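Local coordinates for protein tRNA(Ile2) 2-agmatinylcytidine synthetase TiaS (Archaeoglobus fulgidus, PDB 5XOB) that catalyses the ATP-dependent attachment of agmatine to the wobble cytidine of its isoleucine tRNA substrate, switching the codon specificity from AUG to AUA, at residues Met1-Asp9 against Gly57-Val68; Phe39-Pro47 against Leu146-Glu154. All coordinates share one frame; numbering follows the deposited sequence.

Overall arrangement
From the N terminus, the chain runs out along strand 2-8, passes through helix 20-32 and strand 35-44, and returns as strand 57-64, where contact 1 closes a loop of 47 residues. Segment 39-47 lies inside that loop, yet its partner, 146-154, comes far later, so contact 2 closes a 98-residue loop and the two contacts cross instead of nesting. Strands 2-8, 57-64 and 35-44 are consecutive in one mixed sheet; contact 1 is a pairing within that sheet, and contact 2 sets the end of helix 141-150 against it. Ser-60 joins the two, its OG being probably hydrogen-bonded to Ala-148 O, with the contact centres about 12 Å apart.

Contact 1. Residues Met1-Asp9 against Gly57-Val68; sequences MRVWVGIDD and GAVSFLVEVDDV. With MG (magnesium ion), chain C.
Leu-62 puts its CD1 methyl over the face of the Trp-4 indole, 3.5 Å from the centroid of the five-membered ring and only 7° off the ring normal, a clear CH-pi contact. Turning CG of Trp-4 beside its backbone N (chi1 -85°) swings the indole toward the neighbouring strand, and the six-membered part reaches the main chain, where CE3 lies 3.4 Å from Phe-61 C. On the same face of the sheet, Glu-64 crosses Arg-2 obliquely. The carboxylate is not bonded to the guanidinium; its OE2 makes a salt bridge at 2.6 Å with the terminal amine, Met-1 N, which approaches from above the carboxylate plane and also donates to Val-65 O. Arg-2 NH1 instead forms a salt bridge with Glu-99.

On the other face the paired side chains are all apolar. Val-5 and Phe-61 lie side by side and point the same way, with Val-5 CB over one face of the phenyl ring at 3.9 Å from its centroid. Ile-7 takes the edge, its CD1 being 4.2 Å from Phe-61 CE2. Nearer the chain start, Val-3, Val-5 and Val-63 pack against Leu-71 of helix 68-82. Separately, Val-68 CG2 meets Met-1 SD at 3.6 Å, the two side chains at about a right angle. Paired backbone bonds join Val-3 with Val-63, Val-5 with Phe-61 and Ile-7 with Val-59.

Where strand 2-8 ends, Asp-8 OD1 binds the magnesium ion at 2.6 Å, and Ala-58 CB packs against its carboxyl carbon. This antiparallel pair within the TCKD family region of TiaS thus supplies, from a strand's end, one ligand of the magnesium site; the phosphothreonine at position 18 supplies another.

Contact 2. Residues Phe39-Pro47 against Leu146-Glu154; sequences FPRLIRLNP and LAAVGAELE
Arg-41 reaches from strand 39-44 to the end of helix 146-150 and grips Ala-151 O end-on with both terminal nitrogens, NH1 at 3.0 Å and NH2 at 2.9 Å. NH2 also donates to Ala-148 O at 2.8 Å, an oxygen that Ser-60 shares. Both carbonyls sit near the guanidinium plane, and the bend in the arginine chain (chi3 -55°) turns that edge onto them. The guanidinium thus sits at the C-terminal end of helix 141-150, where a positive group probably suits the helix dipole, and it ties the TCKD and FLD family regions together. With an alanine in place of Arg-41, the Ala-151 carbonyl would probably lose both these donors and Ala-148 O one of its two.

Close packing lies beside the arginine, among small residues. Ile-43 lays CG1 against Ala-148 CA at 3.7 Å and brings CD1 to Ala-151 CB, while Leu-45 CD2 meets Ala-147 CB, also at 3.7 Å. The partly exposed Leu-153 makes the outer edge, with fewer and longer contacts: it slides past Arg-41 in the opposite direction, its CG 3.9 Å from NH1, and its CD1 comes no nearer than 4.2 Å to Ile-43 CD1.

Contact 1. Residues Met1-Asp9 against Gly57-Val68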
ATOM      1  N   MET A   1     -27.012  -6.094 -23.722  1.00102.16           N
ATOM      2  CA  MET A   1     -25.549  -5.902 -23.993  1.00101.03           C
ATOM      3  C   MET A   1     -24.761  -5.702 -22.709  1.00 96.31           C
ATOM      4  O   MET A   1     -25.149  -4.912 -21.846  1.00 92.48           O
ATOM      5  CB  MET A   1     -25.256  -4.743 -24.965  1.00105.98           C
ATOM      6  CG  MET A   1     -26.302  -3.642 -25.066  1.00112.26           C
ATOM      7  SD  MET A   1     -25.918  -2.423 -26.339  1.00125.53           S
ATOM      8  CE  MET A   1     -25.623  -3.439 -27.792  1.00124.71           C
ATOM      9  N   ARG A   2     -23.652  -6.430 -22.607  1.00 93.44           N
ATOM     10  CA  ARG A   2     -22.753  -6.346 -21.462  1.00 91.47           C
ATOM     11  C   ARG A   2     -21.822  -5.142 -21.599  1.00 84.00           C
ATOM     12  O   ARG A   2     -21.028  -5.068 -22.539  1.00 78.84           O
ATOM     13  CB  ARG A   2     -21.934  -7.629 -21.335  1.00 94.73           C
ATOM     14  CG  ARG A   2     -22.748  -8.831 -20.886  1.00 98.97           C
ATOM     15  CD  ARG A   2     -21.848 -10.022 -20.611  1.00104.85           C
ATOM     16  NE  ARG A   2     -22.421 -10.913 -19.607  1.00111.10           N
ATOM     17  CZ  ARG A   2     -21.736 -11.839 -18.935  1.00116.41           C
ATOM     18  NH1 ARG A   2     -20.433 -12.020 -19.151  1.00115.92           N
ATOM     19  NH2 ARG A   2     -22.359 -12.595 -18.034  1.00117.11           N
ATOM     20  N   VAL A   3     -21.927  -4.200 -20.665  1.00 79.50           N
ATOM     21  CA  VAL A   3     -21.137  -2.974 -20.717  1.00 75.87           C
ATOM     22  C   VAL A   3     -20.461  -2.678 -19.377  1.00 71.16           C
ATOM     23  O   VAL A   3     -21.096  -2.706 -18.313  1.00 66.45           O
ATOM     24  CB  VAL A   3     -22.000  -1.766 -21.136  1.00 80.05           C
ATOM     25  CG1 VAL A   3     -21.144  -0.510 -21.274  1.00 80.92           C
ATOM     26  CG2 VAL A   3     -22.717  -2.055 -22.449  1.00 80.16           C
ATOM     27  N   TRP A   4     -19.164  -2.394 -19.454  1.00 66.82           N
ATOM     28  CA  TRP A   4     -18.366  -2.010 -18.294  1.00 64.68           C
ATOM     29  C   TRP A   4     -18.506  -0.522 -18.026  1.00 64.04           C
ATOM     30  O   TRP A   4     -18.279   0.301 -18.919  1.00 61.91           O
ATOM     31  CB  TRP A   4     -16.885  -2.331 -18.522  1.00 64.22           C
ATOM     32  CG  TRP A   4     -16.491  -3.741 -18.191  1.00 65.13           C
ATOM     33  CD1 TRP A   4     -16.247  -4.751 -19.075  1.00 65.22           C
ATOM     34  CD2 TRP A   4     -16.281  -4.294 -16.879  1.00 63.12           C
ATOM     35  NE1 TRP A   4     -15.903  -5.900 -18.400  1.00 66.17           N
ATOM     36  CE2 TRP A   4     -15.913  -5.646 -17.051  1.00 63.69           C
ATOM     37  CE3 TRP A   4     -16.371  -3.776 -15.579  1.00 63.63           C
ATOM     38  CZ2 TRP A   4     -15.636  -6.493 -15.970  1.00 64.29           C
ATOM     39  CZ3 TRP A   4     -16.093  -4.617 -14.502  1.00 63.93           C
ATOM     40  CH2 TRP A   4     -15.731  -5.961 -14.706  1.00 64.74           C
ATOM     41  N   VAL A   5     -18.859  -0.180 -16.790  1.00 63.74           N
ATOM     42  CA  VAL A   5     -18.982   1.211 -16.383  1.00 65.27           C
ATOM     43  C   VAL A   5     -17.835   1.606 -15.460  1.00 64.78           C
ATOM     44  O   VAL A   5     -17.547   0.902 -14.497  1.00 62.99           O
ATOM     45  CB  VAL A   5     -20.306   1.460 -15.655  1.00 66.61           C
ATOM     46  CG1 VAL A   5     -20.426   2.929 -15.274  1.00 67.99           C
ATOM     47  CG2 VAL A   5     -21.479   1.032 -16.532  1.00 65.70           C
ATOM     48  N   GLY A   6     -17.201   2.741 -15.758  1.00 63.07           N
ATOM     49  CA  GLY A   6     -16.046   3.218 -14.997  1.00 60.20           C
ATOM     50  C   GLY A   6     -16.342   4.582 -14.436  1.00 59.05           C
ATOM     51  O   GLY A   6     -17.027   5.368 -15.083  1.00 58.23           O
ATOM     52  N   ILE A   7     -15.859   4.850 -13.223  1.00 58.54           N
ATOM     53  CA  ILE A   7     -16.099   6.131 -12.541  1.00 63.02           C
ATOM     54  C   ILE A   7     -14.924   6.494 -11.630  1.00 63.33           C
ATOM     55  O   ILE A   7     -14.412   5.630 -10.926  1.00 62.79           O
ATOM     56  CB  ILE A   7     -17.370   6.097 -11.652  1.00 66.10           C
ATOM     57  CG1 ILE A   7     -18.555   5.460 -12.383  1.00 70.51           C
ATOM     58  CG2 ILE A   7     -17.750   7.505 -11.210  1.00 67.42           C
ATOM     59  CD1 ILE A   7     -19.779   5.245 -11.517  1.00 72.23           C
ATOM     60  N   ASP A   8     -14.508   7.766 -11.644  1.00 64.68           N
ATOM     61  CA  ASP A   8     -13.555   8.303 -10.644  1.00 67.77           C
ATOM     62  C   ASP A   8     -13.772   9.806 -10.385  1.00 68.47           C
ATOM     63  O   ASP A   8     -14.527  10.473 -11.093  1.00 64.74           O
ATOM     64  CB  ASP A   8     -12.093   8.041 -11.070  1.00 70.23           C
ATOM     65  CG  ASP A   8     -11.077   8.161  -9.902  1.00 74.10           C
ATOM     66  OD1 ASP A   8     -11.479   8.281  -8.722  1.00 76.25           O
ATOM     67  OD2 ASP A   8      -9.853   8.127 -10.165  1.00 72.24           O
ATOM     68  N   ASP A   9     -13.125  10.303  -9.331  1.00 73.92           N
ATOM     69  CA  ASP A   9     -12.986  11.737  -9.028  1.00 77.50           C
ATOM     70  C   ASP A   9     -14.299  12.377  -8.561  1.00 77.67           C
ATOM     71  O   ASP A   9     -14.754  13.419  -9.048  1.00 78.95           O
ATOM     72  CB  ASP A   9     -12.342  12.477 -10.200  1.00 80.00           C
ATOM     73  CG  ASP A   9     -11.261  13.426  -9.752  1.00 83.64           C
ATOM     74  OD1 ASP A   9     -11.383  13.982  -8.632  1.00 87.13           O
ATOM     75  OD2 ASP A   9     -10.289  13.603 -10.520  1.00 83.64           O
ATOM     76  N   GLY A  57      -8.330   5.962  -5.687  1.00 89.59           N
ATOM     77  CA  GLY A  57      -9.005   4.783  -6.259  1.00 84.18           C
ATOM     78  C   GLY A  57     -10.259   4.976  -7.097  1.00 78.36           C
ATOM     79  O   GLY A  57     -11.215   5.593  -6.657  1.00 78.96           O
ATOM     80  N   ALA A  58     -10.255   4.400  -8.298  1.00 71.16           N
ATOM     81  CA  ALA A  58     -11.406   4.408  -9.203  1.00 67.68           C
ATOM     82  C   ALA A  58     -12.208   3.098  -9.105  1.00 65.56           C
ATOM     83  O   ALA A  58     -11.714   2.097  -8.589  1.00 65.21           O
ATOM     84  CB  ALA A  58     -10.928   4.620 -10.632  1.00 65.87           C
ATOM     85  N   VAL A  59     -13.434   3.105  -9.627  1.00 62.88           N
ATOM     86  CA  VAL A  59     -14.334   1.943  -9.551  1.00 63.21           C
ATOM     87  C   VAL A  59     -14.930   1.597 -10.924  1.00 63.00           C
ATOM     88  O   VAL A  59     -15.241   2.488 -11.724  1.00 60.32           O
ATOM     89  CB  VAL A  59     -15.515   2.204  -8.572  1.00 63.31           C
ATOM     90  CG1 VAL A  59     -16.445   0.991  -8.470  1.00 64.86           C
ATOM     91  CG2 VAL A  59     -15.012   2.611  -7.193  1.00 61.23           C
ATOM     92  N   SER A  60     -15.094   0.300 -11.184  1.00 63.12           N
ATOM     93  CA  SER A  60     -15.865  -0.164 -12.336  1.00 62.28           C
ATOM     94  C   SER A  60     -16.858  -1.266 -11.974  1.00 63.29           C
ATOM     95  O   SER A  60     -16.749  -1.904 -10.924  1.00 62.56           O
ATOM     96  CB  SER A  60     -14.935  -0.668 -13.436  1.00 63.88           C
ATOM     97  OG  SER A  60     -14.059  -1.665 -12.946  1.00 64.53           O
ATOM     98  N   PHE A  61     -17.833  -1.481 -12.851  1.00 65.31           N
ATOM     99  CA  PHE A  61     -18.732  -2.621 -12.714  1.00 65.97           C
ATOM    100  C   PHE A  61     -19.343  -3.013 -14.049  1.00 65.66           C
ATOM    101  O   PHE A  61     -19.500  -2.180 -14.943  1.00 65.20           O
ATOM    102  CB  PHE A  61     -19.829  -2.343 -11.682  1.00 66.80           C
ATOM    103  CG  PHE A  61     -20.663  -1.130 -11.983  1.00 70.54           C
ATOM    104  CD1 PHE A  61     -21.878  -1.252 -12.655  1.00 72.27           C
ATOM    105  CD2 PHE A  61     -20.246   0.139 -11.579  1.00 74.92           C
ATOM    106  CE1 PHE A  61     -22.652  -0.131 -12.932  1.00 73.28           C
ATOM    107  CE2 PHE A  61     -21.015   1.264 -11.850  1.00 75.49           C
ATOM    108  CZ  PHE A  61     -22.220   1.129 -12.529  1.00 74.08           C
ATOM    109  N   LEU A  62     -19.684  -4.295 -14.164  1.00 66.90           N
ATOM    110  CA  LEU A  62     -20.249  -4.850 -15.386  1.00 65.47           C
ATOM    111  C   LEU A  62     -21.770  -4.899 -15.312  1.00 67.20           C
ATOM    112  O   LEU A  62     -22.333  -5.403 -14.334  1.00 63.16           O
ATOM    113  CB  LEU A  62     -19.712  -6.263 -15.613  1.00 66.64           C
ATOM    114  CG  LEU A  62     -19.948  -6.902 -16.990  1.00 65.35           C
ATOM    115  CD1 LEU A  62     -19.406  -6.034 -18.112  1.00 65.58           C
ATOM    116  CD2 LEU A  62     -19.300  -8.278 -17.045  1.00 64.43           C
ATOM    117  N   VAL A  63     -22.429  -4.385 -16.351  1.00 66.65           N
ATOM    118  CA  VAL A  63     -23.882  -4.448 -16.438  1.00 66.60           C
ATOM    119  C   VAL A  63     -24.347  -5.046 -17.753  1.00 67.77           C
ATOM    120  O   VAL A  63     -23.599  -5.091 -18.723  1.00 65.26           O
ATOM    121  CB  VAL A  63     -24.523  -3.065 -16.278  1.00 66.53           C
ATOM    122  CG1 VAL A  63     -24.094  -2.448 -14.963  1.00 69.52           C
ATOM    123  CG2 VAL A  63     -24.145  -2.153 -17.433  1.00 67.15           C
ATOM    124  N   GLU A  64     -25.592  -5.511 -17.753  1.00 73.24           N
ATOM    125  CA  GLU A  64     -26.285  -5.953 -18.952  1.00 77.80           C
ATOM    126  C   GLU A  64     -27.504  -5.053 -19.098  1.00 78.86           C
ATOM    127  O   GLU A  64     -28.321  -4.954 -18.182  1.00 79.89           O
ATOM    128  CB  GLU A  64     -26.708  -7.414 -18.814  1.00 84.65           C
ATOM    129  CG  GLU A  64     -27.651  -7.928 -19.901  1.00 90.54           C
ATOM    130  CD  GLU A  64     -26.934  -8.554 -21.089  1.00 97.12           C
ATOM    131  OE1 GLU A  64     -26.091  -9.460 -20.875  1.00104.79           O
ATOM    132  OE2 GLU A  64     -27.237  -8.161 -22.239  1.00 99.12           O
ATOM    133  N   VAL A  65     -27.600  -4.378 -20.238  1.00 79.79           N
ATOM    134  CA  VAL A  65     -28.691  -3.451 -20.518  1.00 81.17           C
ATOM    135  C   VAL A  65     -29.049  -3.581 -21.986  1.00 84.03           C
ATOM    136  O   VAL A  65     -28.298  -4.173 -22.756  1.00 82.85           O
ATOM    137  CB  VAL A  65     -28.290  -1.979 -20.251  1.00 81.90           C
ATOM    138  CG1 VAL A  65     -27.961  -1.763 -18.780  1.00 81.39           C
ATOM    139  CG2 VAL A  65     -27.122  -1.549 -21.138  1.00 79.74           C
ATOM    140  N   ASP A  66     -30.185  -3.008 -22.369  1.00 87.50           N
ATOM    141  CA  ASP A  66     -30.620  -3.027 -23.762  1.00 90.83           C
ATOM    142  C   ASP A  66     -30.006  -1.882 -24.558  1.00 90.29           C
ATOM    143  O   ASP A  66     -29.555  -2.083 -25.689  1.00 92.75           O
ATOM    144  CB  ASP A  66     -32.144  -2.966 -23.852  1.00 95.55           C
ATOM    145  CG  ASP A  66     -32.796  -4.300 -23.562  1.00100.80           C
ATOM    146  OD1 ASP A  66     -32.618  -5.239 -24.371  1.00107.06           O
ATOM    147  OD2 ASP A  66     -33.491  -4.406 -22.529  1.00105.22           O
ATOM    148  N   ASP A  67     -29.995  -0.685 -23.976  1.00 86.99           N
ATOM    149  CA  ASP A  67     -29.447   0.475 -24.663  1.00 86.37           C
ATOM    150  C   ASP A  67     -28.414   1.221 -23.827  1.00 85.45           C
ATOM    151  O   ASP A  67     -28.638   1.562 -22.656  1.00 80.73           O
ATOM    152  CB  ASP A  67     -30.559   1.431 -25.094  1.00 90.71           C
ATOM    153  CG  ASP A  67     -30.037   2.616 -25.902  1.00 96.75           C
ATOM    154  OD1 ASP A  67     -28.996   2.484 -26.584  1.00103.56           O
ATOM    155  OD2 ASP A  67     -30.678   3.685 -25.865  1.00100.04           O
ATOM    156  N   VAL A  68     -27.287   1.486 -24.480  1.00 86.18           N
ATOM    157  CA  VAL A  68     -26.139   2.144 -23.871  1.00 87.76           C
ATOM    158  C   VAL A  68     -26.429   3.609 -23.549  1.00 82.00           C
ATOM    159  O   VAL A  68     -26.056   4.088 -22.479  1.00 77.23           O
ATOM    160  CB  VAL A  68     -24.894   2.033 -24.793  1.00 93.45           C
ATOM    161  CG1 VAL A  68     -23.746   2.908 -24.297  1.00 96.73           C
ATOM    162  CG2 VAL A  68     -24.439   0.583 -24.892  1.00 92.28           C
TER
HETATM  163 MG    MG C 502      -9.708   8.693  -6.910  1.00 88.81          MG

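Contact 2. Residues Phe39-Pro47 against Leu146-Glu154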
ATOM      1  N   PHE A  39     -19.064  -8.862  -9.042  1.00 78.38           N
ATOM      2  CA  PHE A  39     -18.747  -7.791  -8.099  1.00 78.71           C
ATOM      3  C   PHE A  39     -18.180  -6.579  -8.839  1.00 72.36           C
ATOM      4  O   PHE A  39     -17.583  -6.720  -9.912  1.00 68.28           O
ATOM      5  CB  PHE A  39     -17.754  -8.275  -7.031  1.00 83.00           C
ATOM      6  CG  PHE A  39     -18.336  -9.283  -6.077  1.00 89.44           C
ATOM      7  CD1 PHE A  39     -17.772 -10.545  -5.944  1.00 92.28           C
ATOM      8  CD2 PHE A  39     -19.469  -8.975  -5.323  1.00 90.84           C
ATOM      9  CE1 PHE A  39     -18.318 -11.477  -5.073  1.00 92.69           C
ATOM     10  CE2 PHE A  39     -20.019  -9.905  -4.454  1.00 90.39           C
ATOM     11  CZ  PHE A  39     -19.443 -11.157  -4.327  1.00 90.10           C
ATOM     12  N   PRO A  40     -18.371  -5.379  -8.268  1.00 65.65           N
ATOM     13  CA  PRO A  40     -17.688  -4.224  -8.810  1.00 63.25           C
ATOM     14  C   PRO A  40     -16.222  -4.309  -8.423  1.00 62.43           C
ATOM     15  O   PRO A  40     -15.854  -5.112  -7.557  1.00 60.30           O
ATOM     16  CB  PRO A  40     -18.360  -3.059  -8.094  1.00 62.98           C
ATOM     17  CG  PRO A  40     -18.700  -3.622  -6.758  1.00 65.19           C
ATOM     18  CD  PRO A  40     -19.044  -5.068  -6.993  1.00 65.36           C
ATOM     19  N   ARG A  41     -15.397  -3.485  -9.052  1.00 61.74           N
ATOM     20  CA  ARG A  41     -13.969  -3.517  -8.811  1.00 60.96           C
ATOM     21  C   ARG A  41     -13.531  -2.162  -8.283  1.00 60.46           C
ATOM     22  O   ARG A  41     -14.047  -1.134  -8.711  1.00 57.85           O
ATOM     23  CB  ARG A  41     -13.231  -3.891 -10.095  1.00 64.88           C
ATOM     24  CG  ARG A  41     -13.916  -5.023 -10.864  1.00 69.54           C
ATOM     25  CD  ARG A  41     -12.982  -5.716 -11.842  1.00 70.32           C
ATOM     26  NE  ARG A  41     -12.370  -4.757 -12.757  1.00 72.06           N
ATOM     27  CZ  ARG A  41     -11.234  -4.950 -13.426  1.00 72.47           C
ATOM     28  NH1 ARG A  41     -10.554  -6.083 -13.304  1.00 72.61           N
ATOM     29  NH2 ARG A  41     -10.767  -3.995 -14.221  1.00 73.38           N
ATOM     30  N   LEU A  42     -12.614  -2.183  -7.316  1.00 59.54           N
ATOM     31  CA  LEU A  42     -12.008  -0.980  -6.759  1.00 59.61           C
ATOM     32  C   LEU A  42     -10.517  -0.990  -7.102  1.00 60.87           C
ATOM     33  O   LEU A  42      -9.749  -1.781  -6.551  1.00 61.67           O
ATOM     34  CB  LEU A  42     -12.187  -0.953  -5.246  1.00 60.16           C
ATOM     35  CG  LEU A  42     -11.965   0.364  -4.495  1.00 63.61           C
ATOM     36  CD1 LEU A  42     -11.595   0.054  -3.052  1.00 64.14           C
ATOM     37  CD2 LEU A  42     -10.910   1.280  -5.110  1.00 66.26           C
ATOM     38  N   ILE A  43     -10.119  -0.091  -7.999  1.00 61.56           N
ATOM     39  CA  ILE A  43      -8.765  -0.054  -8.559  1.00 60.66           C
ATOM     40  C   ILE A  43      -7.984   1.162  -8.050  1.00 59.26           C
ATOM     41  O   ILE A  43      -8.254   2.281  -8.464  1.00 55.35           O
ATOM     42  CB  ILE A  43      -8.831   0.011 -10.105  1.00 61.09           C
ATOM     43  CG1 ILE A  43      -9.672  -1.149 -10.670  1.00 61.04           C
ATOM     44  CG2 ILE A  43      -7.438   0.031 -10.718  1.00 62.99           C
ATOM     45  CD1 ILE A  43      -9.184  -2.543 -10.338  1.00 61.42           C
ATOM     46  N   ARG A  44      -7.018   0.937  -7.160  1.00 61.89           N
ATOM     47  CA  ARG A  44      -6.107   2.006  -6.725  1.00 66.93           C
ATOM     48  C   ARG A  44      -5.032   2.300  -7.776  1.00 64.17           C
ATOM     49  O   ARG A  44      -4.439   1.385  -8.354  1.00 59.73           O
ATOM     50  CB  ARG A  44      -5.416   1.645  -5.411  1.00 71.56           C
ATOM     51  CG  ARG A  44      -6.354   1.474  -4.237  1.00 76.88           C
ATOM     52  CD  ARG A  44      -6.889   2.801  -3.717  1.00 84.34           C
ATOM     53  NE  ARG A  44      -7.794   2.579  -2.589  1.00 90.39           N
ATOM     54  CZ  ARG A  44      -8.526   3.510  -1.987  1.00 97.77           C
ATOM     55  NH1 ARG A  44      -8.495   4.772  -2.392  1.00100.49           N
ATOM     56  NH2 ARG A  44      -9.309   3.161  -0.967  1.00101.27           N
ATOM     57  N   LEU A  45      -4.763   3.582  -7.992  1.00 65.53           N
ATOM     58  CA  LEU A  45      -3.827   4.015  -9.022  1.00 64.59           C
ATOM     59  C   LEU A  45      -2.534   4.495  -8.384  1.00 62.34           C
ATOM     60  O   LEU A  45      -2.347   4.333  -7.177  1.00 65.11           O
ATOM     61  CB  LEU A  45      -4.460   5.116  -9.868  1.00 65.31           C
ATOM     62  CG  LEU A  45      -5.877   4.801 -10.353  1.00 67.45           C
ATOM     63  CD1 LEU A  45      -6.437   6.010 -11.075  1.00 67.51           C
ATOM     64  CD2 LEU A  45      -5.918   3.572 -11.251  1.00 67.49           C
ATOM     65  N   ASN A  46      -1.638   5.052  -9.199  1.00 61.56           N
ATOM     66  CA  ASN A  46      -0.359   5.547  -8.708  1.00 60.08           C
ATOM     67  C   ASN A  46      -0.563   6.292  -7.398  1.00 59.17           C
ATOM     68  O   ASN A  46      -1.158   7.367  -7.380  1.00 61.68           O
ATOM     69  CB  ASN A  46       0.299   6.461  -9.742  1.00 58.96           C
ATOM     70  CG  ASN A  46       1.739   6.783  -9.396  1.00 58.54           C
ATOM     71  OD1 ASN A  46       2.138   6.730  -8.238  1.00 59.15           O
ATOM     72  ND2 ASN A  46       2.528   7.113 -10.407  1.00 59.20           N
ATOM     73  N   PRO A  47      -0.082   5.720  -6.289  1.00 59.36           N
ATOM     74  CA  PRO A  47      -0.334   6.321  -4.986  1.00 62.87           C
ATOM     75  C   PRO A  47       0.534   7.542  -4.675  1.00 68.36           C
ATOM     76  O   PRO A  47       0.434   8.089  -3.579  1.00 72.81           O
ATOM     77  CB  PRO A  47      -0.008   5.179  -4.019  1.00 61.31           C
ATOM     78  CG  PRO A  47       1.050   4.407  -4.714  1.00 59.95           C
ATOM     79  CD  PRO A  47       0.722   4.490  -6.179  1.00 60.22           C
ATOM     80  N   LEU A 146     -11.213   5.031 -16.961  1.00 57.93           N
ATOM     81  CA  LEU A 146     -10.625   4.134 -17.957  1.00 57.45           C
ATOM     82  C   LEU A 146      -9.767   3.042 -17.316  1.00 57.71           C
ATOM     83  O   LEU A 146      -9.791   1.875 -17.750  1.00 54.98           O
ATOM     84  CB  LEU A 146      -9.768   4.930 -18.942  1.00 58.89           C
ATOM     85  CG  LEU A 146     -10.496   5.764 -19.994  1.00 58.63           C
ATOM     86  CD1 LEU A 146      -9.511   6.670 -20.717  1.00 59.00           C
ATOM     87  CD2 LEU A 146     -11.232   4.879 -20.994  1.00 58.98           C
ATOM     88  N   ALA A 147      -9.003   3.429 -16.295  1.00 56.00           N
ATOM     89  CA  ALA A 147      -8.129   2.493 -15.590  1.00 56.46           C
ATOM     90  C   ALA A 147      -8.909   1.432 -14.816  1.00 56.04           C
ATOM     91  O   ALA A 147      -8.492   0.279 -14.753  1.00 60.86           O
ATOM     92  CB  ALA A 147      -7.190   3.240 -14.660  1.00 55.75           C
ATOM     93  N   ALA A 148     -10.038   1.810 -14.230  1.00 56.02           N
ATOM     94  CA  ALA A 148     -10.867   0.847 -13.510  1.00 56.87           C
ATOM     95  C   ALA A 148     -11.415  -0.216 -14.459  1.00 58.48           C
ATOM     96  O   ALA A 148     -11.640  -1.360 -14.068  1.00 57.97           O
ATOM     97  CB  ALA A 148     -12.006   1.551 -12.783  1.00 56.90           C
ATOM     98  N   VAL A 149     -11.624   0.171 -15.709  1.00 62.27           N
ATOM     99  CA  VAL A 149     -12.178  -0.724 -16.724  1.00 64.79           C
ATOM    100  C   VAL A 149     -11.099  -1.632 -17.328  1.00 64.72           C
ATOM    101  O   VAL A 149     -11.346  -2.821 -17.559  1.00 63.12           O
ATOM    102  CB  VAL A 149     -12.910   0.095 -17.827  1.00 66.52           C
ATOM    103  CG1 VAL A 149     -13.279  -0.760 -19.032  1.00 66.53           C
ATOM    104  CG2 VAL A 149     -14.164   0.740 -17.251  1.00 65.71           C
ATOM    105  N   GLY A 150      -9.910  -1.079 -17.574  1.00 64.70           N
ATOM    106  CA  GLY A 150      -8.832  -1.822 -18.243  1.00 64.69           C
ATOM    107  C   GLY A 150      -7.988  -2.737 -17.367  1.00 64.23           C
ATOM    108  O   GLY A 150      -7.402  -3.710 -17.856  1.00 68.59           O
ATOM    109  N   ALA A 151      -7.925  -2.440 -16.073  1.00 63.44           N
ATOM    110  CA  ALA A 151      -6.982  -3.100 -15.183  1.00 63.30           C
ATOM    111  C   ALA A 151      -7.150  -4.611 -15.209  1.00 68.48           C
ATOM    112  O   ALA A 151      -8.245  -5.115 -14.951  1.00 69.68           O
ATOM    113  CB  ALA A 151      -7.146  -2.580 -13.766  1.00 62.11           C
ATOM    114  N   GLU A 152      -6.071  -5.327 -15.533  1.00 74.60           N
ATOM    115  CA  GLU A 152      -6.045  -6.780 -15.382  1.00 78.41           C
ATOM    116  C   GLU A 152      -5.544  -7.141 -13.992  1.00 77.78           C
ATOM    117  O   GLU A 152      -4.496  -6.655 -13.562  1.00 78.30           O
ATOM    118  CB  GLU A 152      -5.156  -7.450 -16.427  1.00 87.80           C
ATOM    119  CG  GLU A 152      -4.923  -8.930 -16.132  1.00 97.96           C
ATOM    120  CD  GLU A 152      -4.335  -9.703 -17.296  1.00106.66           C
ATOM    121  OE1 GLU A 152      -3.459 -10.561 -17.041  1.00113.11           O
ATOM    122  OE2 GLU A 152      -4.744  -9.462 -18.456  1.00111.72           O
ATOM    123  N   LEU A 153      -6.285  -8.011 -13.309  1.00 74.99           N
ATOM    124  CA  LEU A 153      -5.948  -8.425 -11.954  1.00 73.40           C
ATOM    125  C   LEU A 153      -5.522  -9.893 -11.899  1.00 75.65           C
ATOM    126  O   LEU A 153      -6.363 -10.797 -11.813  1.00 74.15           O
ATOM    127  CB  LEU A 153      -7.135  -8.183 -11.019  1.00 73.05           C
ATOM    128  CG  LEU A 153      -7.641  -6.742 -10.867  1.00 74.37           C
ATOM    129  CD1 LEU A 153      -8.623  -6.645  -9.706  1.00 74.18           C
ATOM    130  CD2 LEU A 153      -6.504  -5.747 -10.669  1.00 75.40           C
ATOM    131  N   GLU A 154      -4.209 -10.116 -11.957  1.00 76.74           N
ATOM    132  CA  GLU A 154      -3.626 -11.449 -11.777  1.00 83.14           C
ATOM    133  C   GLU A 154      -3.855 -11.895 -10.338  1.00 78.66           C
ATOM    134  O   GLU A 154      -4.473 -12.926 -10.068  1.00 79.90           O
ATOM    135  CB  GLU A 154      -2.123 -11.421 -12.081  1.00 91.07           C
ATOM    136  CG  GLU A 154      -1.777 -11.224 -13.554  1.00100.04           C
ATOM    137  CD  GLU A 154      -1.451 -12.523 -14.279  1.00109.05           C
ATOM    138  OE1 GLU A 154      -0.581 -12.489 -15.180  1.00116.83           O
ATOM    139  OE2 GLU A 154      -2.055 -13.573 -13.957  1.00112.90           O
TER